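Local coordinates for Ras-interacting protein 1 (Homo sapiens, PDB 5KHO) that regulates GTPase signalling, cell architecture and adhesion in the endothelium, as required for blood vessel formation, here represented by its Ras-associating domain, at residues H96-Q110 and R121-E135. Numbering follows the deposited sequence.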
# COMPACT_ATOMS: atom_id res chain seq x y z
N HIS B 96 6.97 7.12 -7.56
CA HIS B 96 6.02 6.30 -8.31
C HIS B 96 4.62 6.77 -7.95
O HIS B 96 4.41 7.27 -6.86
CB HIS B 96 6.18 4.81 -8.00
CG HIS B 96 5.20 3.92 -8.70
ND1 HIS B 96 5.24 3.70 -10.07
CD2 HIS B 96 4.15 3.20 -8.24
CE1 HIS B 96 4.25 2.89 -10.41
NE2 HIS B 96 3.57 2.57 -9.32
N LEU B 97 3.69 6.64 -8.88
CA LEU B 97 2.28 6.91 -8.59
C LEU B 97 1.34 5.90 -9.25
O LEU B 97 1.75 5.13 -10.11
CB LEU B 97 1.90 8.36 -8.96
CG LEU B 97 1.93 8.86 -10.41
CD1 LEU B 97 0.73 8.38 -11.22
CD2 LEU B 97 1.94 10.38 -10.38
N ARG B 98 0.07 5.94 -8.84
CA ARG B 98 -0.96 5.09 -9.41
C ARG B 98 -2.22 5.91 -9.59
O ARG B 98 -2.65 6.59 -8.67
CB ARG B 98 -1.22 3.93 -8.48
CG ARG B 98 -2.18 2.90 -9.02
CD ARG B 98 -2.48 1.86 -7.96
NE ARG B 98 -3.90 1.55 -7.98
CZ ARG B 98 -4.78 1.99 -7.09
NH1 ARG B 98 -4.39 2.72 -6.06
NH2 ARG B 98 -6.05 1.67 -7.21
N VAL B 99 -2.81 5.83 -10.79
CA VAL B 99 -4.06 6.53 -11.06
C VAL B 99 -5.21 5.64 -10.62
O VAL B 99 -5.41 4.56 -11.16
CB VAL B 99 -4.22 6.88 -12.56
CG1 VAL B 99 -5.55 7.57 -12.83
CG2 VAL B 99 -3.05 7.74 -13.02
N LEU B 100 -5.94 6.11 -9.62
CA LEU B 100 -7.18 5.45 -9.21
C LEU B 100 -8.17 5.42 -10.36
O LEU B 100 -8.29 6.40 -11.10
CB LEU B 100 -7.80 6.17 -8.00
CG LEU B 100 -7.33 5.83 -6.57
CD1 LEU B 100 -5.85 6.09 -6.34
CD2 LEU B 100 -8.18 6.57 -5.54
N GLY B 101 -8.86 4.29 -10.53
CA GLY B 101 -10.05 4.23 -11.39
C GLY B 101 -11.18 5.05 -10.78
O GLY B 101 -11.18 5.29 -9.57
N ASP B 102 -12.14 5.47 -11.60
CA ASP B 102 -13.25 6.32 -11.13
C ASP B 102 -14.15 5.66 -10.09
O ASP B 102 -14.71 6.36 -9.26
CB ASP B 102 -14.12 6.78 -12.30
CG ASP B 102 -13.33 7.40 -13.43
OD1 ASP B 102 -12.35 8.14 -13.18
OD2 ASP B 102 -13.70 7.14 -14.59
N SER B 103 -14.27 4.33 -10.16
CA SER B 103 -15.11 3.52 -9.25
C SER B 103 -14.52 3.38 -7.85
O SER B 103 -15.25 3.13 -6.88
CB SER B 103 -15.34 2.12 -9.83
OG SER B 103 -16.08 2.16 -11.03
N GLU B 104 -13.20 3.52 -7.77
CA GLU B 104 -12.44 3.25 -6.57
C GLU B 104 -12.81 4.19 -5.44
O GLU B 104 -13.05 5.37 -5.67
CB GLU B 104 -10.95 3.32 -6.86
CG GLU B 104 -10.48 2.21 -7.78
CD GLU B 104 -8.99 1.95 -7.67
OE1 GLU B 104 -8.52 1.55 -6.58
OE2 GLU B 104 -8.29 2.12 -8.69
N ARG B 105 -12.88 3.65 -4.22
CA ARG B 105 -13.25 4.42 -3.04
C ARG B 105 -11.98 4.88 -2.25
O ARG B 105 -11.41 4.09 -1.49
CB ARG B 105 -14.26 3.63 -2.18
N PRO B 106 -11.54 6.16 -2.46
CA PRO B 106 -10.21 6.66 -2.00
C PRO B 106 -9.93 6.60 -0.50
O PRO B 106 -8.77 6.46 -0.11
CB PRO B 106 -10.21 8.13 -2.46
CG PRO B 106 -11.14 8.15 -3.61
CD PRO B 106 -12.24 7.21 -3.21
N LEU B 107 -10.97 6.71 0.33
CA LEU B 107 -10.81 6.60 1.77
C LEU B 107 -10.30 5.20 2.13
O LEU B 107 -9.42 5.07 2.97
CB LEU B 107 -12.12 6.91 2.50
CG LEU B 107 -12.04 7.08 4.02
CD1 LEU B 107 -11.52 8.47 4.38
CD2 LEU B 107 -13.40 6.84 4.66
N LEU B 108 -10.86 4.19 1.46
CA LEU B 108 -10.43 2.79 1.61
C LEU B 108 -9.01 2.54 1.10
O LEU B 108 -8.25 1.84 1.77
CB LEU B 108 -11.42 1.84 0.93
CG LEU B 108 -12.71 1.38 1.63
CD1 LEU B 108 -12.42 0.68 2.96
CD2 LEU B 108 -13.71 2.51 1.84
N VAL B 109 -8.67 3.11 -0.06
CA VAL B 109 -7.32 3.02 -0.63
C VAL B 109 -6.26 3.52 0.36
O VAL B 109 -5.23 2.85 0.55
CB VAL B 109 -7.22 3.75 -2.01
CG1 VAL B 109 -5.77 3.97 -2.46
CG2 VAL B 109 -8.00 2.99 -3.08
N GLN B 110 -6.49 4.65 1.02
CA GLN B 110 -5.52 5.09 2.03
C GLN B 110 -5.61 4.33 3.35
O GLN B 110 -4.59 4.14 4.01
CB GLN B 110 -5.50 6.61 2.22
CG GLN B 110 -6.43 7.18 3.27
CD GLN B 110 -5.86 8.42 3.95
OE1 GLN B 110 -5.38 9.35 3.30
NE2 GLN B 110 -5.93 8.43 5.28
N ARG B 121 3.62 8.99 1.56
CA ARG B 121 2.50 8.71 0.68
C ARG B 121 1.43 9.80 0.82
O ARG B 121 0.98 10.10 1.93
CB ARG B 121 1.92 7.36 1.03
CG ARG B 121 0.72 6.95 0.23
CD ARG B 121 -0.05 5.87 0.97
NE ARG B 121 -1.07 5.26 0.13
CZ ARG B 121 -2.07 4.51 0.59
NH1 ARG B 121 -2.20 4.29 1.90
NH2 ARG B 121 -2.95 3.99 -0.25
N ARG B 122 1.05 10.38 -0.32
CA ARG B 122 0.01 11.40 -0.39
C ARG B 122 -0.86 11.24 -1.63
O ARG B 122 -0.41 10.64 -2.62
CB ARG B 122 0.64 12.81 -0.35
CG ARG B 122 1.34 13.25 -1.62
CD ARG B 122 2.17 14.50 -1.40
NE ARG B 122 2.66 15.04 -2.67
CZ ARG B 122 3.38 16.16 -2.80
NH1 ARG B 122 3.76 16.55 -4.00
NH2 ARG B 122 3.74 16.88 -1.73
N PHE B 123 -2.09 11.75 -1.57
CA PHE B 123 -2.95 11.84 -2.74
C PHE B 123 -2.60 13.08 -3.54
O PHE B 123 -2.44 14.16 -2.98
CB PHE B 123 -4.43 11.88 -2.35
CG PHE B 123 -5.04 10.52 -2.14
CD1 PHE B 123 -5.09 9.59 -3.17
CD2 PHE B 123 -5.60 10.19 -0.90
CE1 PHE B 123 -5.67 8.35 -2.97
CE2 PHE B 123 -6.18 8.95 -0.69
CZ PHE B 123 -6.22 8.02 -1.73
N GLU B 124 -2.50 12.93 -4.86
CA GLU B 124 -2.20 14.04 -5.77
C GLU B 124 -3.31 14.26 -6.81
O GLU B 124 -3.95 13.30 -7.26
CB GLU B 124 -0.84 13.84 -6.45
CG GLU B 124 0.37 14.07 -5.53
CD GLU B 124 1.73 13.86 -6.20
OE1 GLU B 124 1.83 13.17 -7.24
OE2 GLU B 124 2.73 14.39 -5.67
N LEU B 125 -3.54 15.52 -7.16
CA LEU B 125 -4.42 15.85 -8.28
C LEU B 125 -3.56 16.21 -9.47
O LEU B 125 -2.78 17.17 -9.41
CB LEU B 125 -5.33 17.02 -7.94
CG LEU B 125 -6.78 17.04 -8.44
CD1 LEU B 125 -7.13 18.47 -8.84
CD2 LEU B 125 -7.10 16.08 -9.57
N ARG B 126 -3.69 15.44 -10.54
CA ARG B 126 -2.88 15.64 -11.74
C ARG B 126 -3.68 15.59 -13.04
O ARG B 126 -4.76 14.97 -13.09
CB ARG B 126 -1.75 14.61 -11.80
CG ARG B 126 -0.59 14.88 -10.87
CD ARG B 126 0.47 13.82 -11.07
NE ARG B 126 1.49 13.84 -10.03
CZ ARG B 126 2.60 14.57 -10.07
NH1 ARG B 126 2.84 15.37 -11.11
NH2 ARG B 126 3.46 14.50 -9.07
N GLY B 127 -3.16 16.24 -14.08
CA GLY B 127 -3.65 16.01 -15.43
C GLY B 127 -3.52 14.53 -15.75
O GLY B 127 -2.46 13.94 -15.49
N ARG B 128 -4.59 13.94 -16.27
CA ARG B 128 -4.65 12.50 -16.57
C ARG B 128 -3.50 11.99 -17.45
O ARG B 128 -2.96 10.92 -17.18
CB ARG B 128 -6.00 12.12 -17.17
CG ARG B 128 -6.33 10.65 -17.05
CD ARG B 128 -7.83 10.45 -17.15
NE ARG B 128 -8.27 9.26 -16.42
CZ ARG B 128 -8.73 9.27 -15.17
NH1 ARG B 128 -9.11 8.13 -14.60
NH2 ARG B 128 -8.82 10.40 -14.49
N GLU B 129 -3.13 12.74 -18.49
CA GLU B 129 -1.99 12.38 -19.34
C GLU B 129 -0.59 12.43 -18.66
O GLU B 129 0.19 11.49 -18.81
CB GLU B 129 -2.01 13.12 -20.67
CG GLU B 129 -2.90 12.44 -21.70
CD GLU B 129 -2.78 10.91 -21.69
OE1 GLU B 129 -1.65 10.36 -21.76
OE2 GLU B 129 -3.84 10.26 -21.61
N GLU B 130 -0.31 13.51 -17.94
CA GLU B 130 0.85 13.58 -17.05
C GLU B 130 0.94 12.33 -16.15
O GLU B 130 2.00 11.70 -16.05
CB GLU B 130 0.75 14.85 -16.19
CG GLU B 130 2.03 15.26 -15.47
CD GLU B 130 1.82 16.37 -14.43
OE1 GLU B 130 2.75 16.61 -13.63
OE2 GLU B 130 0.73 17.00 -14.39
N ALA B 131 -0.20 11.96 -15.56
CA ALA B 131 -0.32 10.89 -14.58
C ALA B 131 -0.12 9.49 -15.16
O ALA B 131 0.64 8.69 -14.60
CB ALA B 131 -1.67 10.99 -13.88
N ARG B 132 -0.80 9.21 -16.28
CA ARG B 132 -0.69 7.94 -17.01
C ARG B 132 0.74 7.70 -17.50
O ARG B 132 1.20 6.56 -17.53
CB ARG B 132 -1.76 7.89 -18.12
CG ARG B 132 -1.50 6.93 -19.29
CD ARG B 132 -2.75 6.59 -20.11
NE ARG B 132 -3.62 7.73 -20.38
CZ ARG B 132 -4.93 7.77 -20.09
NH1 ARG B 132 -5.64 8.86 -20.37
NH2 ARG B 132 -5.52 6.72 -19.54
N ARG B 133 1.46 8.78 -17.84
CA ARG B 133 2.90 8.73 -18.17
C ARG B 133 3.75 8.33 -16.98
O ARG B 133 4.49 7.35 -17.06
CB ARG B 133 3.41 10.06 -18.75
CG ARG B 133 4.92 10.14 -18.94
CD ARG B 133 5.36 11.43 -19.63
NE ARG B 133 5.26 12.62 -18.79
CZ ARG B 133 6.20 13.05 -17.96
NH1 ARG B 133 7.35 12.39 -17.84
NH2 ARG B 133 6.01 14.16 -17.23
N LEU B 134 3.63 9.08 -15.88
CA LEU B 134 4.39 8.80 -14.65
C LEU B 134 4.07 7.44 -14.04
O LEU B 134 4.95 6.81 -13.47
CB LEU B 134 4.21 9.90 -13.59
CG LEU B 134 4.61 11.34 -13.96
CD1 LEU B 134 3.98 12.33 -12.98
CD2 LEU B 134 6.12 11.54 -14.05
N GLU B 135 2.82 6.99 -14.20
CA GLU B 135 2.40 5.65 -13.78
C GLU B 135 3.13 4.54 -14.54
O GLU B 135 3.26 3.42 -14.03
CB GLU B 135 0.88 5.47 -13.92
CG GLU B 135 0.31 4.42 -12.98
CD GLU B 135 -1.13 4.01 -13.27
OE1 GLU B 135 -1.82 4.68 -14.07
OE2 GLU B 135 -1.57 3.00 -12.68
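Arg121 reaches from strand 121-127 to the carbonyls of helix 106-110. With CG anti to the backbone N (chi1 178°) and the chain extended to NE, its NH2 donates to Val109 O at 2.7 Å, nearly straight at 164°; the oxygen lies close to the guanidinium plane, while the donor sits above the carbonyl plane. NH1 adds a weak bond to Gln110 O, and Gln110 CB lies over one guanidinium face. Asp77 of the neighbouring strand forms a salt bridge with the same NH2. With a leucine in its place, Val109 O would probably lose its charged donor and Asp77 its salt bridge, leaving the long, weak pairing to Arg98. The Phe123 ring packs against helix 106-110, with Pro106 O at its edge, 3.4 Å from Phe123 CZ, and Val109 CG1 also near CZ; Leu100 CD2, before the turn, meets Phe123 CE1. Arg126 NE passes 3.5 Å from Leu97 CD2. Val99 CG1 lies over one face of the Arg128 guanidinium, offset toward its rim, and Arg128 NH1 forms a long salt bridge to Asp102 OD1, 3.5 Å. Ala131 CB packs against Val99 CG2 at 3.6 Å; Leu134 CD1 meets Leu97 CD2 at 3.8 Å. Glu135, extended, runs its CG past Leu97 O and crosses Val99 at about a right angle, OE1 against Val99 CG2. In this ubiquitin-like Ras-associating domain, apolar and polar contacts thus join helix 128-135 to edge strand 96-99, while Phe123 and the Arg121 hydrogen bonds together hold helix 106-110 to the central strand.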